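Uncharacterized protein (Exiguobacterium sibiricum, PDB 3B77) is of unknown function but carries a bacterial pleckstrin-homology domain followed by a long helical region that probably mediates oligomerisation. Local coordinates at residues Asp3-Phe13 against Ile101-Asp113. Residues are numbered along the deposited sequence; the frame is centred on the assembly and turned at random.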
loop_
_atom_site.group_PDB
_atom_site.type_symbol
_atom_site.label_atom_id
_atom_site.label_comp_id
_atom_site.label_asym_id
_atom_site.label_seq_id
_atom_site.Cartn_x
_atom_site.Cartn_y
_atom_site.Cartn_z
ATOM N N ASP A 3 -17.049 -56.823 -28.705
ATOM C CA ASP A 3 -16.812 -58.233 -29.201
ATOM C C ASP A 3 -16.054 -59.076 -28.136
ATOM O O ASP A 3 -15.192 -58.559 -27.426
ATOM C CB ASP A 3 -16.070 -58.179 -30.545
ATOM C CG ASP A 3 -16.221 -59.454 -31.367
ATOM O OD1 ASP A 3 -15.750 -60.521 -30.909
ATOM O OD2 ASP A 3 -16.773 -59.379 -32.495
ATOM N N ILE A 4 -16.364 -60.371 -28.043
ATOM C CA ILE A 4 -15.874 -61.215 -26.922
ATOM C C ILE A 4 -14.428 -61.719 -27.083
ATOM O O ILE A 4 -14.059 -62.266 -28.124
ATOM C CB ILE A 4 -16.858 -62.383 -26.627
ATOM C CG1 ILE A 4 -18.175 -61.844 -25.996
ATOM C CG2 ILE A 4 -16.226 -63.406 -25.649
ATOM C CD1 ILE A 4 -18.872 -60.604 -26.716
ATOM N N GLY A 5 -13.623 -61.547 -26.032
ATOM C CA GLY A 5 -12.187 -61.803 -26.121
ATOM C C GLY A 5 -11.632 -62.968 -25.353
ATOM O O GLY A 5 -12.262 -63.469 -24.440
ATOM N N GLN A 6 -10.418 -63.370 -25.736
ATOM C CA GLN A 6 -9.727 -64.505 -25.136
ATOM C C GLN A 6 -8.419 -64.071 -24.492
ATOM O O GLN A 6 -7.607 -63.401 -25.116
ATOM C CB GLN A 6 -9.396 -65.571 -26.201
ATOM C CG GLN A 6 -10.583 -66.113 -27.029
ATOM C CD GLN A 6 -11.547 -66.959 -26.232
ATOM O OE1 GLN A 6 -11.148 -67.802 -25.439
ATOM N NE2 GLN A 6 -12.831 -66.743 -26.451
ATOM N N VAL A 7 -8.212 -64.476 -23.249
ATOM C CA VAL A 7 -6.942 -64.277 -22.592
ATOM C C VAL A 7 -5.942 -65.216 -23.248
ATOM O O VAL A 7 -6.160 -66.434 -23.298
ATOM C CB VAL A 7 -7.030 -64.578 -21.091
ATOM C CG1 VAL A 7 -5.663 -64.429 -20.431
ATOM C CG2 VAL A 7 -8.064 -63.667 -20.427
ATOM N N ILE A 8 -4.861 -64.648 -23.775
ATOM C CA ILE A 8 -3.838 -65.424 -24.452
ATOM C C ILE A 8 -2.808 -65.907 -23.433
ATOM O O ILE A 8 -2.476 -65.197 -22.496
ATOM C CB ILE A 8 -3.138 -64.581 -25.535
ATOM C CG1 ILE A 8 -4.152 -63.957 -26.521
ATOM C CG2 ILE A 8 -2.085 -65.391 -26.241
ATOM C CD1 ILE A 8 -5.133 -64.910 -27.157
ATOM N N HIS A 9 -2.303 -67.114 -23.629
ATOM C CA HIS A 9 -1.284 -67.692 -22.773
ATOM C C HIS A 9 0.070 -67.077 -23.160
ATOM O O HIS A 9 0.312 -66.824 -24.329
ATOM C CB HIS A 9 -1.259 -69.212 -22.981
ATOM C CG HIS A 9 -0.413 -69.950 -21.992
ATOM N ND1 HIS A 9 0.944 -70.123 -22.155
ATOM C CD2 HIS A 9 -0.731 -70.567 -20.832
ATOM C CE1 HIS A 9 1.427 -70.802 -21.131
ATOM N NE2 HIS A 9 0.431 -71.086 -20.315
ATOM N N PRO A 10 0.943 -66.804 -22.180
ATOM C CA PRO A 10 2.303 -66.293 -22.389
ATOM C C PRO A 10 3.133 -66.932 -23.504
ATOM O O PRO A 10 3.960 -66.254 -24.117
ATOM C CB PRO A 10 2.978 -66.564 -21.048
ATOM C CG PRO A 10 1.887 -66.488 -20.059
ATOM C CD PRO A 10 0.623 -66.904 -20.748
ATOM N N ASP A 11 2.943 -68.225 -23.736
ATOM C CA ASP A 11 3.665 -68.935 -24.798
ATOM C C ASP A 11 3.328 -68.418 -26.183
ATOM O O ASP A 11 4.146 -68.538 -27.102
ATOM C CB ASP A 11 3.345 -70.427 -24.779
ATOM C CG ASP A 11 3.759 -71.101 -23.504
ATOM O OD1 ASP A 11 4.422 -70.456 -22.665
ATOM O OD2 ASP A 11 3.402 -72.282 -23.337
ATOM N N ASP A 12 2.126 -67.860 -26.322
ATOM C CA ASP A 12 1.646 -67.331 -27.593
ATOM C C ASP A 12 1.699 -65.807 -27.699
ATOM O O ASP A 12 1.038 -65.231 -28.564
ATOM C CB ASP A 12 0.209 -67.789 -27.831
ATOM C CG ASP A 12 0.073 -69.295 -27.881
ATOM O OD1 ASP A 12 1.028 -69.976 -28.298
ATOM O OD2 ASP A 12 -1.006 -69.798 -27.511
ATOM N N PHE A 13 2.477 -65.156 -26.836
ATOM C CA PHE A 13 2.589 -63.700 -26.894
ATOM C C PHE A 13 3.325 -63.289 -28.139
ATOM O O PHE A 13 2.873 -62.384 -28.835
ATOM C CB PHE A 13 3.290 -63.090 -25.669
ATOM C CG PHE A 13 2.448 -63.049 -24.418
ATOM C CD1 PHE A 13 1.061 -63.122 -24.462
ATOM C CD2 PHE A 13 3.055 -62.853 -23.190
ATOM C CE1 PHE A 13 0.313 -63.067 -23.297
ATOM C CE2 PHE A 13 2.305 -62.779 -22.020
ATOM C CZ PHE A 13 0.938 -62.899 -22.076
ATOM N N ILE A 101 -13.878 -54.113 -21.735
ATOM C CA ILE A 101 -13.428 -55.299 -22.461
ATOM C C ILE A 101 -14.181 -56.529 -21.983
ATOM O O ILE A 101 -14.168 -56.832 -20.793
ATOM C CB ILE A 101 -11.902 -55.512 -22.285
ATOM C CG1 ILE A 101 -11.131 -54.223 -22.644
ATOM C CG2 ILE A 101 -11.428 -56.684 -23.135
ATOM C CD1 ILE A 101 -9.659 -54.265 -22.293
ATOM N N ASP A 102 -14.846 -57.213 -22.920
ATOM C CA ASP A 102 -15.598 -58.455 -22.641
ATOM C C ASP A 102 -14.702 -59.657 -22.864
ATOM O O ASP A 102 -14.039 -59.742 -23.889
ATOM C CB ASP A 102 -16.828 -58.567 -23.539
ATOM C CG ASP A 102 -17.938 -57.611 -23.129
ATOM O OD1 ASP A 102 -18.284 -57.585 -21.927
ATOM O OD2 ASP A 102 -18.479 -56.900 -24.001
ATOM N N VAL A 103 -14.682 -60.574 -21.901
ATOM C CA VAL A 103 -13.774 -61.706 -21.928
ATOM C C VAL A 103 -14.530 -63.001 -21.625
ATOM O O VAL A 103 -15.436 -63.026 -20.785
ATOM C CB VAL A 103 -12.621 -61.527 -20.903
ATOM C CG1 VAL A 103 -11.625 -62.650 -21.005
ATOM C CG2 VAL A 103 -11.927 -60.220 -21.118
ATOM N N ASP A 104 -14.129 -64.067 -22.319
ATOM C CA ASP A 104 -14.674 -65.403 -22.138
ATOM C C ASP A 104 -14.760 -65.749 -20.658
ATOM O O ASP A 104 -13.728 -65.823 -19.981
ATOM C CB ASP A 104 -13.761 -66.406 -22.858
ATOM C CG ASP A 104 -14.356 -67.821 -22.953
ATOM O OD1 ASP A 104 -15.192 -68.238 -22.100
ATOM O OD2 ASP A 104 -13.941 -68.524 -23.901
ATOM N N LYS A 105 -15.984 -65.986 -20.167
ATOM C CA LYS A 105 -16.191 -66.285 -18.752
ATOM C C LYS A 105 -15.373 -67.465 -18.281
ATOM O O LYS A 105 -15.084 -67.559 -17.088
ATOM C CB LYS A 105 -17.665 -66.503 -18.408
ATOM C CG LYS A 105 -18.305 -67.740 -19.035
ATOM C CD LYS A 105 -19.818 -67.828 -18.748
ATOM C CE LYS A 105 -20.159 -68.613 -17.478
ATOM N NZ LYS A 105 -21.654 -68.731 -17.191
ATOM N N LYS A 106 -15.013 -68.357 -19.198
ATOM C CA LYS A 106 -14.154 -69.490 -18.860
ATOM C C LYS A 106 -12.855 -69.029 -18.203
ATOM O O LYS A 106 -12.352 -69.683 -17.293
ATOM C CB LYS A 106 -13.820 -70.349 -20.097
ATOM C CG LYS A 106 -14.974 -71.234 -20.651
ATOM N N GLN A 107 -12.338 -67.886 -18.623
ATOM C CA GLN A 107 -11.052 -67.426 -18.130
ATOM C C GLN A 107 -11.156 -66.399 -17.009
ATOM O O GLN A 107 -10.232 -65.632 -16.799
ATOM C CB GLN A 107 -10.257 -66.857 -19.302
ATOM C CG GLN A 107 -9.937 -67.873 -20.378
ATOM C CD GLN A 107 -9.686 -67.239 -21.706
ATOM O OE1 GLN A 107 -10.504 -66.478 -22.214
ATOM N NE2 GLN A 107 -8.547 -67.556 -22.295
ATOM N N LEU A 108 -12.255 -66.418 -16.262
ATOM C CA LEU A 108 -12.478 -65.482 -15.145
ATOM C C LEU A 108 -11.298 -65.413 -14.192
ATOM O O LEU A 108 -10.943 -64.330 -13.740
ATOM C CB LEU A 108 -13.733 -65.887 -14.350
ATOM C CG LEU A 108 -14.269 -65.000 -13.201
ATOM C CD1 LEU A 108 -15.700 -65.435 -12.893
ATOM C CD2 LEU A 108 -13.430 -65.007 -11.896
ATOM N N GLU A 109 -10.709 -66.571 -13.884
ATOM C CA GLU A 109 -9.579 -66.642 -12.965
ATOM C C GLU A 109 -8.497 -65.641 -13.376
ATOM O O GLU A 109 -7.866 -65.033 -12.540
ATOM C CB GLU A 109 -9.016 -68.071 -12.903
ATOM N N HIS A 110 -8.323 -65.445 -14.673
ATOM C CA HIS A 110 -7.266 -64.586 -15.194
ATOM C C HIS A 110 -7.662 -63.120 -15.256
ATOM O O HIS A 110 -6.864 -62.246 -14.924
ATOM C CB HIS A 110 -6.864 -65.051 -16.596
ATOM C CG HIS A 110 -6.330 -66.441 -16.628
ATOM N ND1 HIS A 110 -7.071 -67.514 -17.072
ATOM C CD2 HIS A 110 -5.134 -66.938 -16.240
ATOM C CE1 HIS A 110 -6.348 -68.610 -16.963
ATOM N NE2 HIS A 110 -5.170 -68.288 -16.461
ATOM N N VAL A 111 -8.889 -62.861 -15.703
ATOM C CA VAL A 111 -9.407 -61.502 -15.760
ATOM C C VAL A 111 -9.481 -60.894 -14.356
ATOM O O VAL A 111 -9.251 -59.695 -14.183
ATOM C CB VAL A 111 -10.810 -61.408 -16.429
ATOM C CG1 VAL A 111 -11.155 -59.949 -16.709
ATOM C CG2 VAL A 111 -10.859 -62.181 -17.732
ATOM N N LYS A 112 -9.788 -61.714 -13.355
ATOM C CA LYS A 112 -9.838 -61.224 -11.992
ATOM C C LYS A 112 -8.437 -60.805 -11.568
ATOM O O LYS A 112 -8.304 -59.894 -10.783
ATOM C CB LYS A 112 -10.415 -62.266 -10.999
ATOM C CG LYS A 112 -9.329 -63.026 -10.173
ATOM C CD LYS A 112 -9.899 -64.107 -9.247
ATOM C CE LYS A 112 -8.789 -64.721 -8.334
ATOM N NZ LYS A 112 -7.515 -65.104 -9.059
ATOM N N ASP A 113 -7.397 -61.471 -12.053
ATOM C CA ASP A 113 -6.036 -61.049 -11.718
ATOM C C ASP A 113 -5.682 -59.703 -12.360
ATOM O O ASP A 113 -4.940 -58.926 -11.788
ATOM C CB ASP A 113 -4.991 -62.108 -12.121
ATOM C CG ASP A 113 -5.080 -63.389 -11.287
ATOM O OD1 ASP A 113 -5.755 -63.381 -10.209
ATOM O OD2 ASP A 113 -4.439 -64.396 -11.721
#
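D102 takes the first hold: its carbonyl O accepts the backbone N of G5 at 2.8 Å. I4 CD1 lies against D102 CB, and the D102 carboxylate stands close to that of D87 on the neighbouring strand, a like charge that probably disfavours the pair. V103 is the residue level with G5. The two run parallel here in a single beta bridge, and the V103 CA also leans on G5 O in a CA-H...O contact of 3.4 Å. Its CG1 packs against V7 CG2, 3.7 Å away. The bridge is completed by D104 N, which donates to G5 O at 2.9 Å. One edge strand of each sheet of the PH fold meets the other here: strand 97-104 ends the three-stranded sheet, while strand 6-7 edges the other sheet, Q6 pairing with K35. The D104 carboxylate swings out opposite its own backbone N (chi1 -170°). OD1 takes K106 N in an Asx turn, and OD2 receives a weak bond of 3.3 Å from Q6 NE2, the amide turned 80° against the carboxylate. With an alanine here, K106 N would probably lose its turn-closing acceptor and the Q6 amide be left freer to turn. Q107, the N-cap of helix 108-146, reaches back with its side chain stretched out past CG and lays its amide along the V7 backbone. OE1 accepts a weak bond from V7 N at 3.2 Å, and NE2 lies 2.8 Å from V7 O. Q107 O accepts from both H110 N and V111 N, starting the helix. One turn on, the isopropyl group of V7 is met from the helix side, CG1 by the H110 CB and CG2 by V111 CG2 at 4.2 Å, while F32 of strand 30-35 also touches V7.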